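Local structure of cysteine desulfurase (Elizabethkingia anophelis NUHP1, 5VPR) at residues Leu316-Gln320 with Arg338-Val342; Tyr33-Ala38 with Arg387-Tyr393; Asp354-Ile358 with Ala409-Leu413. The protein probably removes sulfur, and selenium, from L-cysteine and related amino acids with the help of covalently bound pyridoxal 5'-phosphate, leaving L-alanine. All blocks are in the same frame, centred on the assembly; numbering follows the deposited sequence.

In the fold
Contacts 1 and 2 are both buried and hold the same small antiparallel sheet: contact 1 lays helix 305-324 against strand 341-345, and contact 2 brings the loop after strand 29-33 onto the neighbouring strand 386-389. Their centres are 10 Å apart, and they meet directly through backbone pairing of Val342 with Ala388 and of Gly340 with Phe390, and through Ala319 packed on Phe390. Contact 3, partly buried near the C-terminus, joins helices 352-361 and 396-413; its centre lies about 21 Å from that of contact 1 and 19 Å from that of contact 2. The chemistry follows the place: apolar packing plus an arginine-amide bond in contact 1, a dense polar network in contact 2, hydrocarbon and thioether packing alone in contact 3.

Contact 1 (Leu316-Gln320 with Arg338-Val342); sequences LEYAQ and RAGVV
Leu316 opens the contact by sending its two methyl branches into different parts of segment 338-342. With CG anti to the backbone N (chi1 -175°), CD2 lies against the carbonyl of Arg338, 3.4 Å from Arg338 O, and beside the backbone N of Gly340. The Leu316 and Val342 side chains slide past each other in opposite directions, bringing Leu316 CD1 within 3.3 Å of Val342 CG2, closer than usual for two methyl groups, so the fit is tight. Gly340 has a positive phi, which glycine tolerates easily, and the chain turns there into strand 341-345. A helix thus packs its apolar side on a strand of the small antiparallel sheet, with the Arg338 turn at its edge.

Further along, Ala319 offers a single methyl: its CB is 4.1 Å from Val342 CG2. A small residue suits this spot, because Phe390 and Ile399 also touch it.

Gln320 ends the segment with an extended chain that carries its amide to the edge of the Arg338 guanidinium, the two planes 19° apart. Arg338 NH2 donates to Gln320 OE1 over 2.5 Å, short enough that the exact length should not be pressed; NH1 adds a weak bond to the same oxygen. The bend of the arginine at chi3 (-46°) folds it back toward the start of the strand that follows, where NE gives Val341 O an almost straight bond of 3.0 Å.

Two acceptors at its edge therefore hold the guanidinium in rotation: Val341 O ties it to its own segment, Gln320 OE1 to the helix. Its buried positive charge is probably eased by these neutral oxygens.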
ATOM      1  N   LEU A 316      16.385   5.715   2.082  1.00 49.75           N
ATOM      2  CA  LEU A 316      15.791   6.262   3.293  1.00 54.82           C
ATOM      3  C   LEU A 316      16.862   6.700   4.280  1.00 53.25           C
ATOM      4  O   LEU A 316      16.828   7.824   4.795  1.00 56.58           O
ATOM      5  CB  LEU A 316      14.867   5.213   3.914  1.00 63.25           C
ATOM      6  CG  LEU A 316      14.041   5.592   5.140  1.00 74.76           C
ATOM      7  CD1 LEU A 316      13.117   6.692   4.759  1.00 78.60           C
ATOM      8  CD2 LEU A 316      13.232   4.406   5.647  1.00 72.27           C
ATOM      9  N   GLU A 317      17.834   5.827   4.551  1.00 54.41           N
ATOM     10  CA  GLU A 317      18.900   6.183   5.484  1.00 60.72           C
ATOM     11  C   GLU A 317      19.667   7.412   5.003  1.00 61.97           C
ATOM     12  O   GLU A 317      19.977   8.313   5.794  1.00 62.86           O
ATOM     13  CB  GLU A 317      19.845   4.997   5.674  1.00 59.57           C
ATOM     14  N   TYR A 318      19.982   7.463   3.708  1.00 62.62           N
ATOM     15  CA  TYR A 318      20.730   8.593   3.164  1.00 62.87           C
ATOM     16  C   TYR A 318      19.930   9.884   3.282  1.00 61.83           C
ATOM     17  O   TYR A 318      20.449  10.912   3.731  1.00 63.75           O
ATOM     18  CB  TYR A 318      21.099   8.312   1.706  1.00 58.63           C
ATOM     19  CG  TYR A 318      21.913   9.400   1.044  1.00 59.57           C
ATOM     20  CD1 TYR A 318      21.371  10.198   0.035  1.00 58.34           C
ATOM     21  CD2 TYR A 318      23.227   9.628   1.425  1.00 65.19           C
ATOM     22  CE1 TYR A 318      22.136  11.196  -0.574  1.00 56.70           C
ATOM     23  CE2 TYR A 318      23.980  10.606   0.834  1.00 67.24           C
ATOM     24  CZ  TYR A 318      23.440  11.387  -0.160  1.00 65.43           C
ATOM     25  OH  TYR A 318      24.228  12.360  -0.728  1.00 66.02           O
ATOM     26  N   ALA A 319      18.651   9.846   2.897  1.00 58.94           N
ATOM     27  CA  ALA A 319      17.827  11.050   2.951  1.00 56.71           C
ATOM     28  C   ALA A 319      17.675  11.549   4.384  1.00 59.10           C
ATOM     29  O   ALA A 319      17.839  12.743   4.659  1.00 53.51           O
ATOM     30  CB  ALA A 319      16.459  10.779   2.318  1.00 51.23           C
ATOM     31  N   GLN A 320      17.362  10.648   5.316  1.00 61.98           N
ATOM     32  CA  GLN A 320      17.209  11.069   6.707  1.00 67.35           C
ATOM     33  C   GLN A 320      18.512  11.641   7.248  1.00 66.86           C
ATOM     34  O   GLN A 320      18.507  12.631   7.989  1.00 70.56           O
ATOM     35  CB  GLN A 320      16.722   9.903   7.573  1.00 65.93           C
ATOM     36  CG  GLN A 320      16.546  10.290   9.041  1.00 68.74           C
ATOM     37  CD  GLN A 320      15.884   9.211   9.888  1.00 70.35           C
ATOM     38  OE1 GLN A 320      14.787   8.743   9.577  1.00 71.81           O
ATOM     39  NE2 GLN A 320      16.546   8.823  10.969  1.00 75.51           N
ATOM     40  N   ARG A 338      10.998   2.056   9.394  1.00 57.18           N
ATOM     41  CA  ARG A 338      10.094   2.680   8.445  1.00 50.09           C
ATOM     42  C   ARG A 338      10.352   2.158   7.041  1.00 49.02           C
ATOM     43  O   ARG A 338      11.459   1.725   6.709  1.00 63.63           O
ATOM     44  CB  ARG A 338      10.223   4.210   8.441  1.00 54.61           C
ATOM     45  CG  ARG A 338       9.914   4.851   9.781  1.00 64.40           C
ATOM     46  CD  ARG A 338       9.701   6.351   9.635  1.00 63.70           C
ATOM     47  NE  ARG A 338      10.721   6.973   8.800  1.00 68.71           N
ATOM     48  CZ  ARG A 338      11.959   7.237   9.201  1.00 77.23           C
ATOM     49  NH1 ARG A 338      12.346   6.927  10.431  1.00 76.27           N
ATOM     50  NH2 ARG A 338      12.810   7.806   8.365  1.00 85.50           N
ATOM     51  N   ALA A 339       9.308   2.207   6.221  1.00 48.48           N
ATOM     52  CA  ALA A 339       9.351   1.729   4.845  1.00 56.18           C
ATOM     53  C   ALA A 339       9.127   2.926   3.926  1.00 52.65           C
ATOM     54  O   ALA A 339       8.006   3.424   3.804  1.00 58.61           O
ATOM     55  CB  ALA A 339       8.316   0.635   4.600  1.00 61.13           C
ATOM     56  N   GLY A 340      10.212   3.407   3.327  1.00 53.49           N
ATOM     57  CA  GLY A 340      10.158   4.295   2.180  1.00 70.74           C
ATOM     58  C   GLY A 340       9.642   5.701   2.401  1.00 62.21           C
ATOM     59  O   GLY A 340       9.312   6.369   1.423  1.00 62.03           O
ATOM     60  N   VAL A 341       9.570   6.185   3.640  1.00 54.43           N
ATOM     61  CA  VAL A 341       8.956   7.483   3.922  1.00 48.97           C
ATOM     62  C   VAL A 341       9.834   8.250   4.909  1.00 49.84           C
ATOM     63  O   VAL A 341      10.103   7.752   6.007  1.00 49.86           O
ATOM     64  CB  VAL A 341       7.535   7.336   4.498  1.00 45.12           C
ATOM     65  CG1 VAL A 341       6.972   8.701   4.847  1.00 47.18           C
ATOM     66  CG2 VAL A 341       6.595   6.595   3.526  1.00 42.06           C
ATOM     67  N   VAL A 342      10.254   9.466   4.536  1.00 45.91           N
ATOM     68  CA  VAL A 342      10.819  10.448   5.468  1.00 45.31           C
ATOM     69  C   VAL A 342       9.827  11.595   5.606  1.00 55.44           C
ATOM     70  O   VAL A 342       9.580  12.332   4.637  1.00 45.20           O
ATOM     71  CB  VAL A 342      12.171  11.018   5.002  1.00 56.81           C
ATOM     72  CG1 VAL A 342      12.909  11.652   6.182  1.00 53.70           C
ATOM     73  CG2 VAL A 342      13.013   9.997   4.304  1.00 63.16           C
TER

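Contact 2 (Tyr33-Ala38 with Arg387-Tyr393); sequences YLDNAA and RASFAVY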
ATOM      1  N   TYR A  33      10.370  12.851  -8.504  1.00 39.61           N
ATOM      2  CA  TYR A  33       9.076  12.381  -8.012  1.00 37.35           C
ATOM      3  C   TYR A  33       9.297  11.633  -6.703  1.00 42.77           C
ATOM      4  O   TYR A  33       9.761  10.485  -6.700  1.00 38.18           O
ATOM      5  CB  TYR A  33       8.393  11.495  -9.044  1.00 37.20           C
ATOM      6  CG  TYR A  33       7.002  11.128  -8.606  1.00 38.26           C
ATOM      7  CD1 TYR A  33       5.970  12.062  -8.687  1.00 40.27           C
ATOM      8  CD2 TYR A  33       6.721   9.873  -8.066  1.00 36.28           C
ATOM      9  CE1 TYR A  33       4.671  11.745  -8.263  1.00 36.88           C
ATOM     10  CE2 TYR A  33       5.415   9.540  -7.627  1.00 35.96           C
ATOM     11  CZ  TYR A  33       4.396  10.495  -7.739  1.00 39.34           C
ATOM     12  OH  TYR A  33       3.095  10.225  -7.330  1.00 36.75           O
ATOM     13  N   LEU A  34       8.970  12.288  -5.587  1.00 37.89           N
ATOM     14  CA  LEU A  34       9.107  11.708  -4.249  1.00 39.82           C
ATOM     15  C   LEU A  34       7.773  11.705  -3.510  1.00 37.82           C
ATOM     16  O   LEU A  34       7.700  11.973  -2.307  1.00 38.86           O
ATOM     17  CB  LEU A  34      10.169  12.455  -3.441  1.00 40.77           C
ATOM     18  CG  LEU A  34      11.535  12.553  -4.121  1.00 41.60           C
ATOM     19  CD1 LEU A  34      12.437  13.525  -3.371  1.00 44.07           C
ATOM     20  CD2 LEU A  34      12.178  11.177  -4.223  1.00 47.62           C
ATOM     21  N   ASP A  35       6.694  11.407  -4.226  1.00 37.07           N
ATOM     22  CA  ASP A  35       5.363  11.300  -3.648  1.00 38.24           C
ATOM     23  C   ASP A  35       4.807   9.901  -3.894  1.00 42.39           C
ATOM     24  O   ASP A  35       3.616   9.708  -4.173  1.00 37.64           O
ATOM     25  CB  ASP A  35       4.442  12.373  -4.224  1.00 41.05           C
ATOM     26  CG  ASP A  35       3.178  12.563  -3.402  1.00 45.35           C
ATOM     27  OD1 ASP A  35       3.186  12.246  -2.193  1.00 38.83           O
ATOM     28  OD2 ASP A  35       2.171  13.025  -3.976  1.00 43.03           O
ATOM     29  N   ASN A  36       5.693   8.910  -3.814  1.00 38.09           N
ATOM     30  CA  ASN A  36       5.332   7.550  -4.203  1.00 44.80           C
ATOM     31  C   ASN A  36       4.332   6.912  -3.248  1.00 36.73           C
ATOM     32  O   ASN A  36       3.567   6.045  -3.672  1.00 36.42           O
ATOM     33  CB  ASN A  36       6.597   6.706  -4.332  1.00 31.94           C
ATOM     34  CG  ASN A  36       7.465   7.207  -5.458  1.00 40.19           C
ATOM     35  OD1 ASN A  36       7.146   6.980  -6.633  1.00 37.13           O
ATOM     36  ND2 ASN A  36       8.530   7.947  -5.120  1.00 36.83           N
ATOM     37  N   ALA A  37       4.306   7.328  -1.977  1.00 39.90           N
ATOM     38  CA  ALA A  37       3.299   6.813  -1.054  1.00 41.96           C
ATOM     39  C   ALA A  37       1.902   7.275  -1.436  1.00 43.47           C
ATOM     40  O   ALA A  37       0.923   6.655  -1.016  1.00 40.70           O
ATOM     41  CB  ALA A  37       3.597   7.242   0.386  1.00 38.96           C
ATOM     42  N   ALA A  38       1.790   8.351  -2.219  1.00 35.94           N
ATOM     43  CA  ALA A  38       0.498   8.728  -2.782  1.00 35.96           C
ATOM     44  C   ALA A  38       0.147   7.809  -3.941  1.00 37.25           C
ATOM     45  O   ALA A  38      -0.891   7.145  -3.923  1.00 40.65           O
ATOM     46  CB  ALA A  38       0.506  10.195  -3.225  1.00 42.92           C
ATOM     47  N   ARG A 387       6.369  15.270   3.469  1.00 42.30           N
ATOM     48  CA  ARG A 387       6.529  13.819   3.334  1.00 44.31           C
ATOM     49  C   ARG A 387       7.212  13.521   2.006  1.00 41.78           C
ATOM     50  O   ARG A 387       6.624  13.731   0.937  1.00 39.18           O
ATOM     51  CB  ARG A 387       5.178  13.097   3.421  1.00 43.37           C
ATOM     52  CG  ARG A 387       5.282  11.565   3.451  1.00 52.52           C
ATOM     53  CD  ARG A 387       3.914  10.828   3.311  1.00 44.68           C
ATOM     54  NE  ARG A 387       3.380  10.967   1.957  1.00 46.00           N
ATOM     55  CZ  ARG A 387       2.224  10.465   1.527  1.00 53.24           C
ATOM     56  NH1 ARG A 387       1.452   9.767   2.344  1.00 48.17           N
ATOM     57  NH2 ARG A 387       1.843  10.664   0.264  1.00 44.44           N
ATOM     58  N   ALA A 388       8.449  13.049   2.066  1.00 38.78           N
ATOM     59  CA  ALA A 388       9.136  12.512   0.896  1.00 38.58           C
ATOM     60  C   ALA A 388       9.062  10.994   0.966  1.00 41.05           C
ATOM     61  O   ALA A 388       9.304  10.414   2.026  1.00 46.51           O
ATOM     62  CB  ALA A 388      10.590  12.977   0.844  1.00 39.68           C
ATOM     63  N   SER A 389       8.714  10.355  -0.149  1.00 41.48           N
ATOM     64  CA  SER A 389       8.532   8.910  -0.162  1.00 41.90           C
ATOM     65  C   SER A 389       9.155   8.336  -1.425  1.00 44.48           C
ATOM     66  O   SER A 389       9.056   8.926  -2.507  1.00 39.44           O
ATOM     67  CB  SER A 389       7.034   8.515  -0.055  1.00 37.54           C
ATOM     68  OG  SER A 389       6.219   9.217  -0.995  1.00 34.66           O
ATOM     69  N   PHE A 390       9.778   7.169  -1.277  1.00 42.36           N
ATOM     70  CA  PHE A 390      10.654   6.603  -2.290  1.00 39.58           C
ATOM     71  C   PHE A 390      10.043   5.379  -2.957  1.00 45.57           C
ATOM     72  O   PHE A 390       9.256   4.634  -2.355  1.00 47.58           O
ATOM     73  CB  PHE A 390      12.007   6.250  -1.667  1.00 47.52           C
ATOM     74  CG  PHE A 390      12.662   7.414  -0.990  1.00 51.75           C
ATOM     75  CD1 PHE A 390      13.163   8.467  -1.739  1.00 53.72           C
ATOM     76  CD2 PHE A 390      12.748   7.477   0.388  1.00 51.61           C
ATOM     77  CE1 PHE A 390      13.756   9.558  -1.131  1.00 56.31           C
ATOM     78  CE2 PHE A 390      13.350   8.565   1.004  1.00 58.17           C
ATOM     79  CZ  PHE A 390      13.849   9.607   0.241  1.00 60.67           C
ATOM     80  N   ALA A 391      10.406   5.199  -4.227  1.00 41.92           N
ATOM     81  CA  ALA A 391      10.132   3.997  -5.001  1.00 42.30           C
ATOM     82  C   ALA A 391      11.452   3.521  -5.598  1.00 41.55           C
ATOM     83  O   ALA A 391      12.508   4.121  -5.370  1.00 45.74           O
ATOM     84  CB  ALA A 391       9.069   4.246  -6.085  1.00 37.30           C
ATOM     85  N   VAL A 392      11.391   2.446  -6.385  1.00 40.84           N
ATOM     86  CA  VAL A 392      12.615   1.765  -6.804  1.00 37.91           C
ATOM     87  C   VAL A 392      13.443   2.616  -7.758  1.00 45.81           C
ATOM     88  O   VAL A 392      14.664   2.447  -7.839  1.00 46.81           O
ATOM     89  CB  VAL A 392      12.259   0.405  -7.430  1.00 44.44           C
ATOM     90  CG1 VAL A 392      11.530   0.600  -8.766  1.00 38.88           C
ATOM     91  CG2 VAL A 392      13.509  -0.447  -7.595  1.00 44.82           C
ATOM     92  N   TYR A 393      12.819   3.544  -8.485  1.00 41.08           N
ATOM     93  CA  TYR A 393      13.525   4.314  -9.499  1.00 39.77           C
ATOM     94  C   TYR A 393      14.190   5.571  -8.946  1.00 45.48           C
ATOM     95  O   TYR A 393      14.889   6.263  -9.695  1.00 51.23           O
ATOM     96  CB  TYR A 393      12.562   4.695 -10.637  1.00 38.53           C
ATOM     97  CG  TYR A 393      11.182   5.089 -10.158  1.00 37.82           C
ATOM     98  CD1 TYR A 393      10.071   4.310 -10.471  1.00 33.85           C
ATOM     99  CD2 TYR A 393      10.990   6.229  -9.381  1.00 39.57           C
ATOM    100  CE1 TYR A 393       8.795   4.656 -10.029  1.00 39.58           C
ATOM    101  CE2 TYR A 393       9.719   6.591  -8.933  1.00 37.28           C
ATOM    102  CZ  TYR A 393       8.626   5.792  -9.258  1.00 40.61           C
ATOM    103  OH  TYR A 393       7.362   6.125  -8.806  1.00 34.30           O
TER
HETATM  104  O   HOH W   1       5.212  11.572  -0.098  1.00 44.35           O
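Asn36 and Tyr393 come at each other from opposite directions, the amide and phenol planes 56° apart. Tyr393 OH donates to Asn36 OD1, although the modelled separation of 2.3 Å is too short to be taken literally; the same hydroxyl also bonds Gln41 N. Asn36 CG stands beside its own backbone N (chi1 -65°), which turns the other end of the amide back over strand 386-389. There ND2 gives Ser389 O a bond of 2.8 Å close to the amide plane, and a second, more bent one to Tyr33 O. An asparagine suits this place because one flat group accepts and donates at once. The methyl of Ala391 packs near Asn36 OD1 and lies over one face of the Tyr393 ring, towards its rim.

The backbones meet at a single beta bridge, Asp35 with Ser389, where Ser389 N bonds Leu34 O from above the carbonyl plane. A loop after strand 29-33 is thus laid on strand 386-389, joining the N-terminal part of this class-V aminotransferase fold to the small sheet near its C-terminal end.

Ser389 holds OG between its backbone N and carbonyl carbon (chi1 50°), from where it accepts an almost straight bond of 2.9 Å from Ala37 N. Arg387 crosses Asp35 at about a right angle, and its NH2 meets Asp35 OD1 at 3.2 Å as a salt bridge, on the syn side but tilted from the carboxylate plane. The methyl of Ala37 sits 3.7 Å above the centre of the guanidinium face, where it takes little room. One water accepts from Arg387 NE and lies 2.7 Å from Ser389 OG. On the apolar side, Leu34 CD2 packs obliquely on the Phe390 ring, 3.8 Å from Phe390 CD1.

Contact 3 (Asp354-Ile358 with Ala409-Leu413); sequences DVGMI and AQKML
Ile358 leaves its helix toward segment 409-413 and meets three of its residues. At the root, CB is 4.1 Å from the methyl of Ala409. The CG2 branch, anti to the backbone N, comes nearer still, 3.8 Å from Ala409 CB, and also lies 3.9 Å from Met412 SD. On the other branch CG1 stands beside the backbone N (chi1 -67°) and passes Met412 CE. The chain then runs out extended to CD1, which reaches toward both neighbours tip to tip: Met412 CE is 3.8 Å from Ile358 CD1, and Leu413 CG is 3.7 Å from it. A bend at its last torsion (chi3 66°) turns the methionine's thioether methyl to this meeting. Isoleucine suits the place because its shorter branch lies mainly on the small Ala409, while the longer one reaches on to Met412 and Leu413.

On the preceding turn Val355 repeats the split on a smaller scale, CG1 by Ala409 and CG2 3.9 Å from Leu413 CD1. That same leucine methyl also rests on Asp354 CB, at the partly exposed margin.

No hydrogen bond crosses this interface. Segments 354-358 and 409-413 pass 9.9 Å apart with their axes at 117°. The first belongs to helix 352-361, which follows strand 341-345, the second to the end of helix 396-413, and Ile349, in the loop ahead of helix 352-361, touches both Val355 and Leu413.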
ATOM      1  N   ASP A 354       3.946  25.923   2.066  1.00 58.00           N
ATOM      2  CA  ASP A 354       4.912  26.929   1.623  1.00 61.33           C
ATOM      3  C   ASP A 354       6.205  26.274   1.160  1.00 59.29           C
ATOM      4  O   ASP A 354       6.756  26.638   0.114  1.00 54.66           O
ATOM      5  CB  ASP A 354       5.195  27.926   2.746  1.00 60.57           C
ATOM      6  CG  ASP A 354       4.020  28.839   3.021  1.00 70.73           C
ATOM      7  OD1 ASP A 354       3.154  28.981   2.129  1.00 74.22           O
ATOM      8  OD2 ASP A 354       3.965  29.419   4.125  1.00 77.54           O
ATOM      9  N   VAL A 355       6.687  25.287   1.918  1.00 54.28           N
ATOM     10  CA  VAL A 355       7.862  24.538   1.498  1.00 52.92           C
ATOM     11  C   VAL A 355       7.536  23.673   0.288  1.00 52.51           C
ATOM     12  O   VAL A 355       8.341  23.557  -0.647  1.00 53.84           O
ATOM     13  CB  VAL A 355       8.406  23.705   2.673  1.00 50.23           C
ATOM     14  CG1 VAL A 355       9.574  22.845   2.224  1.00 50.01           C
ATOM     15  CG2 VAL A 355       8.830  24.616   3.797  1.00 55.19           C
ATOM     16  N   GLY A 356       6.343  23.070   0.272  1.00 50.81           N
ATOM     17  CA  GLY A 356       5.982  22.211  -0.841  1.00 45.18           C
ATOM     18  C   GLY A 356       5.926  22.963  -2.155  1.00 49.54           C
ATOM     19  O   GLY A 356       6.316  22.436  -3.201  1.00 46.37           O
ATOM     20  N   MET A 357       5.447  24.208  -2.118  1.00 45.58           N
ATOM     21  CA  MET A 357       5.325  24.988  -3.343  1.00 54.24           C
ATOM     22  C   MET A 357       6.691  25.385  -3.880  1.00 54.56           C
ATOM     23  O   MET A 357       6.931  25.310  -5.091  1.00 45.29           O
ATOM     24  CB  MET A 357       4.467  26.226  -3.102  1.00 59.83           C
ATOM     25  CG  MET A 357       3.007  25.917  -2.853  1.00 64.50           C
ATOM     26  SD  MET A 357       2.030  27.427  -2.800  1.00 81.44           S
ATOM     27  CE  MET A 357       2.968  28.401  -1.624  1.00 74.65           C
ATOM     28  N   ILE A 358       7.602  25.801  -2.993  1.00 53.83           N
ATOM     29  CA  ILE A 358       8.976  26.080  -3.413  1.00 53.61           C
ATOM     30  C   ILE A 358       9.608  24.828  -4.017  1.00 53.59           C
ATOM     31  O   ILE A 358      10.229  24.883  -5.087  1.00 49.32           O
ATOM     32  CB  ILE A 358       9.800  26.626  -2.231  1.00 50.35           C
ATOM     33  CG1 ILE A 358       9.276  28.001  -1.810  1.00 52.23           C
ATOM     34  CG2 ILE A 358      11.266  26.710  -2.601  1.00 55.26           C
ATOM     35  CD1 ILE A 358       9.981  28.578  -0.604  1.00 54.37           C
ATOM     36  N   ALA A 409      14.506  26.548   0.378  1.00 60.77           N
ATOM     37  CA  ALA A 409      13.172  26.948   0.815  1.00 56.39           C
ATOM     38  C   ALA A 409      13.219  27.691   2.144  1.00 60.43           C
ATOM     39  O   ALA A 409      12.585  28.740   2.308  1.00 64.92           O
ATOM     40  CB  ALA A 409      12.274  25.717   0.925  1.00 53.27           C
ATOM     41  N   GLN A 410      13.973  27.165   3.107  1.00 62.93           N
ATOM     42  CA  GLN A 410      13.963  27.760   4.440  1.00 62.59           C
ATOM     43  C   GLN A 410      14.543  29.172   4.432  1.00 69.87           C
ATOM     44  O   GLN A 410      14.010  30.068   5.102  1.00 77.87           O
ATOM     45  CB  GLN A 410      14.694  26.837   5.420  1.00 65.56           C
ATOM     46  CG  GLN A 410      16.014  27.329   5.974  1.00 73.97           C
ATOM     47  CD  GLN A 410      16.535  26.410   7.062  1.00 78.28           C
ATOM     48  OE1 GLN A 410      15.774  25.942   7.918  1.00 77.59           O
ATOM     49  NE2 GLN A 410      17.832  26.131   7.027  1.00 77.16           N
ATOM     50  N   LYS A 411      15.609  29.413   3.665  1.00 68.74           N
ATOM     51  CA  LYS A 411      16.109  30.784   3.597  1.00 69.68           C
ATOM     52  C   LYS A 411      15.218  31.661   2.726  1.00 66.89           C
ATOM     53  O   LYS A 411      15.091  32.857   2.995  1.00 69.04           O
ATOM     54  CB  LYS A 411      17.559  30.825   3.108  1.00 74.52           C
ATOM     55  CG  LYS A 411      17.912  29.796   2.070  1.00 79.05           C
ATOM     56  CD  LYS A 411      19.391  29.443   2.147  1.00 75.57           C
ATOM     57  CE  LYS A 411      20.195  30.260   1.168  1.00 80.51           C
ATOM     58  NZ  LYS A 411      21.557  29.692   1.014  1.00 87.64           N
ATOM     59  N   MET A 412      14.571  31.091   1.704  1.00 69.02           N
ATOM     60  CA  MET A 412      13.579  31.862   0.961  1.00 70.26           C
ATOM     61  C   MET A 412      12.445  32.311   1.869  1.00 70.60           C
ATOM     62  O   MET A 412      11.929  33.427   1.728  1.00 68.14           O
ATOM     63  CB  MET A 412      13.028  31.044  -0.206  1.00 69.28           C
ATOM     64  CG  MET A 412      13.889  31.088  -1.448  1.00 61.70           C
ATOM     65  SD  MET A 412      13.265  30.002  -2.726  1.00 59.33           S
ATOM     66  CE  MET A 412      11.708  30.781  -3.150  1.00 58.21           C
ATOM     67  N   LEU A 413      12.050  31.461   2.817  1.00 67.85           N
ATOM     68  CA  LEU A 413      10.921  31.751   3.690  1.00 73.69           C
ATOM     69  C   LEU A 413      11.306  32.513   4.953  1.00 79.01           C
ATOM     70  O   LEU A 413      10.416  33.017   5.644  1.00 81.38           O
ATOM     71  CB  LEU A 413      10.207  30.450   4.057  1.00 61.39           C
ATOM     72  CG  LEU A 413       9.555  29.856   2.809  1.00 58.76           C
ATOM     73  CD1 LEU A 413       8.970  28.473   3.069  1.00 60.11           C
ATOM     74  CD2 LEU A 413       8.491  30.803   2.276  1.00 59.97           C
TER